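Local coordinates for putative exported protein (Bacteroides fragilis, PDB 3FZX) that is of unknown function but binds calcium and, with a closed beta-barrel fold of the LolA/LolB lipoprotein-handling clan, probably binds lipid, at residues K182-V196 and E199-L213. Residues are numbered along the deposited sequence; the frame is centred on the assembly and turned at random. Where two conformers were deposited one is given.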
loop_
_atom_site.group_PDB
_atom_site.type_symbol
_atom_site.label_atom_id
_atom_site.label_comp_id
_atom_site.label_asym_id
_atom_site.label_seq_id
_atom_site.Cartn_x
_atom_site.Cartn_y
_atom_site.Cartn_z
ATOM N N LYS A 182 23.455 -5.468 -3.488
ATOM C CA LYS A 182 23.298 -5.064 -2.089
ATOM C C LYS A 182 23.959 -3.719 -1.910
ATOM O O LYS A 182 25.015 -3.450 -2.487
ATOM C CB LYS A 182 23.920 -6.085 -1.151
ATOM C CG LYS A 182 23.133 -7.367 -1.122
ATOM C CD LYS A 182 23.666 -8.380 -0.121
ATOM C CE LYS A 182 22.790 -9.638 -0.123
ATOM N NZ LYS A 182 22.907 -10.434 1.137
ATOM N N GLY A 183 23.332 -2.846 -1.139
ATOM C CA GLY A 183 23.920 -1.531 -0.916
ATOM C C GLY A 183 23.250 -0.731 0.168
ATOM O O GLY A 183 22.516 -1.262 0.987
ATOM N N TYR A 184 23.523 0.563 0.163
ATOM C CA TYR A 184 22.976 1.469 1.156
ATOM C C TYR A 184 22.720 2.824 0.477
ATOM O O TYR A 184 23.129 3.050 -0.675
ATOM C CB TYR A 184 23.885 1.542 2.404
ATOM C CG TYR A 184 25.177 2.272 2.221
ATOM C CD1 TYR A 184 26.309 1.615 1.747
ATOM C CD2 TYR A 184 25.276 3.636 2.514
ATOM C CE1 TYR A 184 27.517 2.304 1.554
ATOM C CE2 TYR A 184 26.482 4.333 2.328
ATOM C CZ TYR A 184 27.587 3.658 1.847
ATOM O OH TYR A 184 28.773 4.332 1.674
ATOM N N GLY A 185 21.971 3.688 1.141
ATOM C CA GLY A 185 21.653 4.988 0.560
ATOM C C GLY A 185 21.349 6.024 1.604
ATOM O O GLY A 185 21.244 5.713 2.785
ATOM N N TYR A 186 21.246 7.266 1.156
ATOM C CA TYR A 186 20.816 8.362 1.991
ATOM C C TYR A 186 19.674 9.068 1.287
ATOM O O TYR A 186 19.630 9.133 0.055
ATOM C CB TYR A 186 21.933 9.377 2.183
ATOM C CG TYR A 186 23.168 8.871 2.902
ATOM C CD1 TYR A 186 23.195 8.718 4.287
ATOM C CD2 TYR A 186 24.343 8.624 2.201
ATOM C CE1 TYR A 186 24.365 8.253 4.952
ATOM C CE2 TYR A 186 25.504 8.179 2.845
ATOM C CZ TYR A 186 25.505 8.003 4.206
ATOM O OH TYR A 186 26.647 7.558 4.786
ATOM N N GLU A 187 18.743 9.601 2.058
ATOM C CA GLU A 187 17.762 10.513 1.496
ATOM C C GLU A 187 17.470 11.669 2.443
ATOM O O GLU A 187 17.674 11.592 3.674
ATOM C CB GLU A 187 16.496 9.810 0.982
ATOM C CG GLU A 187 15.654 9.109 1.987
ATOM C CD GLU A 187 14.477 8.338 1.327
ATOM O OE1 GLU A 187 14.635 7.785 0.211
ATOM O OE2 GLU A 187 13.391 8.262 1.934
ATOM N N TRP A 188 17.068 12.764 1.820
ATOM C CA TRP A 188 16.815 13.990 2.491
ATOM C C TRP A 188 15.387 14.356 2.127
ATOM O O TRP A 188 15.050 14.357 0.929
ATOM C CB TRP A 188 17.752 15.066 1.991
ATOM C CG TRP A 188 19.180 14.991 2.454
ATOM C CD1 TRP A 188 19.734 15.696 3.477
ATOM C CD2 TRP A 188 20.250 14.260 1.847
ATOM N NE1 TRP A 188 21.075 15.436 3.565
ATOM C CE2 TRP A 188 21.425 14.570 2.566
ATOM C CE3 TRP A 188 20.332 13.367 0.770
ATOM C CZ2 TRP A 188 22.670 14.000 2.265
ATOM C CZ3 TRP A 188 21.570 12.811 0.456
ATOM C CH2 TRP A 188 22.730 13.132 1.204
ATOM N N TYR A 189 14.555 14.642 3.136
ATOM C CA TYR A 189 13.169 15.020 2.864
ATOM C C TYR A 189 12.713 16.229 3.661
ATOM O O TYR A 189 13.241 16.524 4.733
ATOM C CB TYR A 189 12.221 13.846 3.061
ATOM C CG TYR A 189 12.131 13.280 4.462
ATOM C CD1 TYR A 189 12.987 12.246 4.878
ATOM C CD2 TYR A 189 11.159 13.730 5.358
ATOM C CE1 TYR A 189 12.891 11.708 6.163
ATOM C CE2 TYR A 189 11.050 13.187 6.654
ATOM C CZ TYR A 189 11.910 12.179 7.041
ATOM O OH TYR A 189 11.774 11.613 8.276
ATOM N N ALA A 190 11.723 16.912 3.089
ATOM C CA ALA A 190 11.257 18.197 3.572
ATOM C C ALA A 190 9.742 18.306 3.476
ATOM O O ALA A 190 9.117 17.690 2.590
ATOM C CB ALA A 190 11.898 19.349 2.753
ATOM N N PRO A 191 9.141 19.107 4.376
ATOM C CA PRO A 191 7.710 19.395 4.360
ATOM C C PRO A 191 7.269 19.975 3.035
ATOM O O PRO A 191 7.968 20.819 2.478
ATOM C CB PRO A 191 7.549 20.465 5.440
ATOM C CG PRO A 191 8.753 20.324 6.343
ATOM C CD PRO A 191 9.824 19.650 5.575
ATOM N N ASN A 192 6.107 19.515 2.561
ATOM C CA ASN A 192 5.444 19.959 1.357
ATOM C C ASN A 192 6.195 19.633 0.043
ATOM O O ASN A 192 5.801 20.087 -1.013
ATOM C CB ASN A 192 5.078 21.458 1.438
ATOM C CG ASN A 192 4.367 21.826 2.739
ATOM O OD1 ASN A 192 3.410 21.176 3.148
ATOM N ND2 ASN A 192 4.838 22.860 3.391
ATOM N N ILE A 193 7.243 18.828 0.107
ATOM C CA ILE A 193 8.028 18.469 -1.092
ATOM C C ILE A 193 8.228 16.975 -1.185
ATOM O O ILE A 193 7.970 16.382 -2.215
ATOM C CB ILE A 193 9.421 19.138 -1.076
ATOM C CG1 ILE A 193 9.307 20.657 -0.962
ATOM C CG2 ILE A 193 10.204 18.818 -2.348
ATOM C CD1 ILE A 193 10.662 21.305 -0.576
ATOM N N GLY A 194 8.633 16.350 -0.086
ATOM C CA GLY A 194 9.021 14.942 -0.088
ATOM C C GLY A 194 10.524 14.874 -0.217
ATOM O O GLY A 194 11.250 15.673 0.404
ATOM N N ILE A 195 10.997 13.976 -1.072
ATOM C CA ILE A 195 12.430 13.748 -1.264
ATOM C C ILE A 195 13.067 14.907 -2.037
ATOM O O ILE A 195 12.693 15.211 -3.184
ATOM C CB ILE A 195 12.720 12.412 -2.051
ATOM C CG1 ILE A 195 12.010 11.194 -1.412
ATOM C CG2 ILE A 195 14.234 12.197 -2.211
ATOM C CD1 ILE A 195 12.169 11.066 0.075
ATOM N N VAL A 196 14.033 15.540 -1.397
ATOM C CA VAL A 196 14.782 16.650 -1.980
ATOM C C VAL A 196 16.055 16.127 -2.649
ATOM O O VAL A 196 16.488 16.656 -3.673
ATOM C CB VAL A 196 15.103 17.692 -0.881
ATOM C CG1 VAL A 196 16.082 18.737 -1.338
ATOM C CG2 VAL A 196 13.786 18.354 -0.432
ATOM N N GLU A 199 20.880 9.482 -2.589
ATOM C CA GLU A 199 22.133 8.942 -3.104
ATOM C C GLU A 199 22.153 7.451 -2.859
ATOM O O GLU A 199 21.751 7.014 -1.782
ATOM C CB GLU A 199 23.321 9.559 -2.377
ATOM C CG GLU A 199 23.516 11.038 -2.619
ATOM C CD GLU A 199 24.578 11.641 -1.713
ATOM O OE1 GLU A 199 25.212 10.909 -0.924
ATOM O OE2 GLU A 199 24.762 12.855 -1.784
ATOM N N GLN A 200 22.631 6.677 -3.845
ATOM C CA GLN A 200 22.745 5.230 -3.719
ATOM C C GLN A 200 24.190 4.781 -3.881
ATOM O O GLN A 200 24.895 5.260 -4.780
ATOM C CB GLN A 200 21.854 4.519 -4.738
ATOM C CG GLN A 200 20.350 4.824 -4.543
ATOM C CD GLN A 200 19.970 6.210 -5.033
ATOM O OE1 GLN A 200 20.350 6.596 -6.136
ATOM N NE2 GLN A 200 19.231 6.973 -4.211
ATOM N N TYR A 201 24.603 3.863 -2.994
ATOM C CA TYR A 201 25.952 3.263 -2.953
ATOM C C TYR A 201 25.880 1.747 -2.970
ATOM O O TYR A 201 24.884 1.180 -2.544
ATOM C CB TYR A 201 26.669 3.660 -1.670
ATOM C CG TYR A 201 26.880 5.143 -1.545
ATOM C CD1 TYR A 201 25.886 5.944 -1.015
ATOM C CD2 TYR A 201 28.064 5.755 -1.975
ATOM C CE1 TYR A 201 26.047 7.305 -0.902
ATOM C CE2 TYR A 201 28.235 7.139 -1.855
ATOM C CZ TYR A 201 27.205 7.896 -1.325
ATOM O OH TYR A 201 27.278 9.251 -1.187
ATOM N N ASN A 202 26.940 1.085 -3.449
ATOM C CA ASN A 202 27.041 -0.381 -3.323
ATOM C C ASN A 202 27.720 -0.654 -2.001
ATOM O O ASN A 202 28.160 0.290 -1.327
ATOM C CB ASN A 202 27.798 -1.047 -4.497
ATOM C CG ASN A 202 29.262 -0.615 -4.630
ATOM O OD1 ASN A 202 29.871 0.042 -3.760
ATOM N ND2 ASN A 202 29.835 -0.982 -5.760
ATOM N N ASN A 203 27.886 -1.922 -1.637
ATOM C CA ASN A 203 28.486 -2.180 -0.325
ATOM C C ASN A 203 29.981 -1.917 -0.194
ATOM O O ASN A 203 30.517 -2.055 0.887
ATOM C CB ASN A 203 27.992 -3.488 0.302
ATOM C CG ASN A 203 26.655 -3.294 1.062
ATOM O OD1 ASN A 203 26.349 -2.188 1.542
ATOM N ND2 ASN A 203 25.867 -4.365 1.176
ATOM N N LYS A 204 30.617 -1.446 -1.265
ATOM C CA LYS A 204 32.006 -0.990 -1.204
ATOM C C LYS A 204 32.077 0.519 -0.969
ATOM O O LYS A 204 33.144 1.080 -0.922
ATOM C CB LYS A 204 32.761 -1.343 -2.484
ATOM C CG LYS A 204 32.702 -2.820 -2.876
ATOM C CD LYS A 204 33.946 -3.232 -3.687
ATOM C CE LYS A 204 33.712 -4.539 -4.431
ATOM N NZ LYS A 204 34.985 -5.138 -4.883
ATOM N N LYS A 205 30.926 1.172 -0.809
ATOM C CA LYS A 205 30.860 2.627 -0.561
ATOM C C LYS A 205 31.152 3.429 -1.826
ATOM O O LYS A 205 31.593 4.574 -1.759
ATOM C CB LYS A 205 31.765 3.085 0.607
ATOM C CG LYS A 205 31.649 2.231 1.886
ATOM C CD LYS A 205 32.620 2.689 2.971
ATOM C CE LYS A 205 33.057 1.536 3.891
ATOM N NZ LYS A 205 34.393 1.815 4.512
ATOM N N GLU A 206 30.870 2.829 -2.978
ATOM C CA GLU A 206 31.061 3.479 -4.259
ATOM C C GLU A 206 29.713 3.994 -4.720
ATOM O O GLU A 206 28.751 3.205 -4.838
ATOM C CB GLU A 206 31.586 2.474 -5.276
ATOM C CG GLU A 206 33.001 1.950 -4.955
ATOM C CD GLU A 206 33.388 0.685 -5.724
ATOM O OE1 GLU A 206 32.496 -0.074 -6.175
ATOM O OE2 GLU A 206 34.602 0.436 -5.847
ATOM N N LEU A 207 29.653 5.300 -4.988
ATOM C CA LEU A 207 28.447 5.949 -5.483
ATOM C C LEU A 207 27.942 5.287 -6.768
ATOM O O LEU A 207 28.681 5.103 -7.720
ATOM C CB LEU A 207 28.692 7.449 -5.694
ATOM C CG LEU A 207 27.497 8.322 -6.146
ATOM C CD1 LEU A 207 26.376 8.281 -5.130
ATOM C CD2 LEU A 207 27.940 9.786 -6.416
ATOM N N GLN A 208 26.680 4.896 -6.764
ATOM C CA GLN A 208 26.025 4.286 -7.906
ATOM C C GLN A 208 25.138 5.287 -8.647
ATOM O O GLN A 208 25.007 5.226 -9.859
ATOM C CB GLN A 208 25.174 3.123 -7.412
ATOM C CG GLN A 208 25.997 2.100 -6.648
ATOM C CD GLN A 208 27.016 1.435 -7.552
ATOM O OE1 GLN A 208 28.230 1.555 -7.358
ATOM N NE2 GLN A 208 26.516 0.782 -8.590
ATOM N N SER A 209 24.542 6.224 -7.923
ATOM C CA SER A 209 23.586 7.135 -8.523
ATOM C C SER A 209 23.098 8.112 -7.479
ATOM O O SER A 209 23.398 7.981 -6.270
ATOM C CB SER A 209 22.376 6.377 -9.086
ATOM O OG SER A 209 21.858 5.471 -8.120
ATOM N N TYR A 210 22.385 9.119 -7.957
ATOM C CA TYR A 210 21.779 10.074 -7.071
ATOM C C TYR A 210 20.701 10.860 -7.806
ATOM O O TYR A 210 20.669 10.898 -9.061
ATOM C CB TYR A 210 22.830 10.986 -6.457
ATOM C CG TYR A 210 23.549 11.894 -7.420
ATOM C CD1 TYR A 210 24.656 11.438 -8.125
ATOM C CD2 TYR A 210 23.157 13.223 -7.586
ATOM C CE1 TYR A 210 25.326 12.250 -8.978
ATOM C CE2 TYR A 210 23.838 14.068 -8.466
ATOM C CZ TYR A 210 24.919 13.554 -9.146
ATOM O OH TYR A 210 25.606 14.307 -10.015
ATOM N N SER A 211 19.812 11.459 -7.024
ATOM C CA SER A 211 18.769 12.303 -7.557
ATOM C C SER A 211 18.678 13.583 -6.731
ATOM O O SER A 211 19.027 13.594 -5.548
ATOM C CB SER A 211 17.443 11.540 -7.586
ATOM O OG SER A 211 16.873 11.445 -6.299
ATOM N N VAL A 212 18.252 14.670 -7.380
ATOM C CA VAL A 212 18.160 15.992 -6.779
ATOM C C VAL A 212 16.894 16.688 -7.293
ATOM O O VAL A 212 16.582 16.659 -8.488
ATOM C CB VAL A 212 19.390 16.882 -7.151
ATOM C CG1 VAL A 212 19.367 18.206 -6.376
ATOM C CG2 VAL A 212 20.705 16.132 -6.895
ATOM N N LEU A 213 16.162 17.302 -6.377
ATOM C CA LEU A 213 15.012 18.139 -6.701
ATOM C C LEU A 213 15.446 19.192 -7.709
ATOM O O LEU A 213 16.440 19.883 -7.511
ATOM C CB LEU A 213 14.495 18.827 -5.430
ATOM C CG LEU A 213 13.267 19.746 -5.577
ATOM C CD1 LEU A 213 12.069 18.988 -6.054
ATOM C CD2 LEU A 213 13.027 20.465 -4.243
#
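The first torsions of Y184 (CG between the backbone N and the carbonyl carbon, chi1 72°) and Y201 (CG beside the N, chi1 -62°) bring their rings side by side on one face of the sheet. The two rings are nearly parallel but slid apart, with centroids 5.0 Å from each other. It is Y201 CB, not the Y201 ring centre, that lies over the Y184 ring, in a CH-pi contact 3.8 Å from its centroid. Y184 OH reaches over one face of the Y201 ring, and L207 CD1 lies over the opposite face, near the rim. N203 OD1 lies at the edge of the Y184 ring. K205 CB packs 3.4 Å from Y184 OH.

Y186 CD2 touches Y201 CE1 at 3.8 Å, which completes a three-tyrosine cluster. Y201 OH donates a hydrogen bond to E199 OE1 at 2.7 Å, from above the carboxylate plane. E199 OE2 approaches W188 CH2 to 3.6 Å and forms a salt bridge with R197. W188 NE1 is hydrogen-bonded to E154 OE2.

The backbones of strands 182-190 and 199-202 pair antiparallel. Y184 and Y201 exchange two backbone hydrogen bonds, as do Y186 and E199. G183 CA comes 3.3 Å from Y201 O. After the N202-K205 turn, the chain runs back as strand 207-213. At the far end L213 N donates a hydrogen bond to V196 O at 2.8 Å, and I193 meets L213.

The contact thus spans two consecutive hairpins of the closed barrel. On the tyrosine face, the E199 carboxylate has Y201 OH on OE1 and the guanidinium of R197 on OE2, which probably favours its ionised form. K169 and K167 add cation-pi contacts to Y184 and Y186, so this face combines aromatic packing with charge.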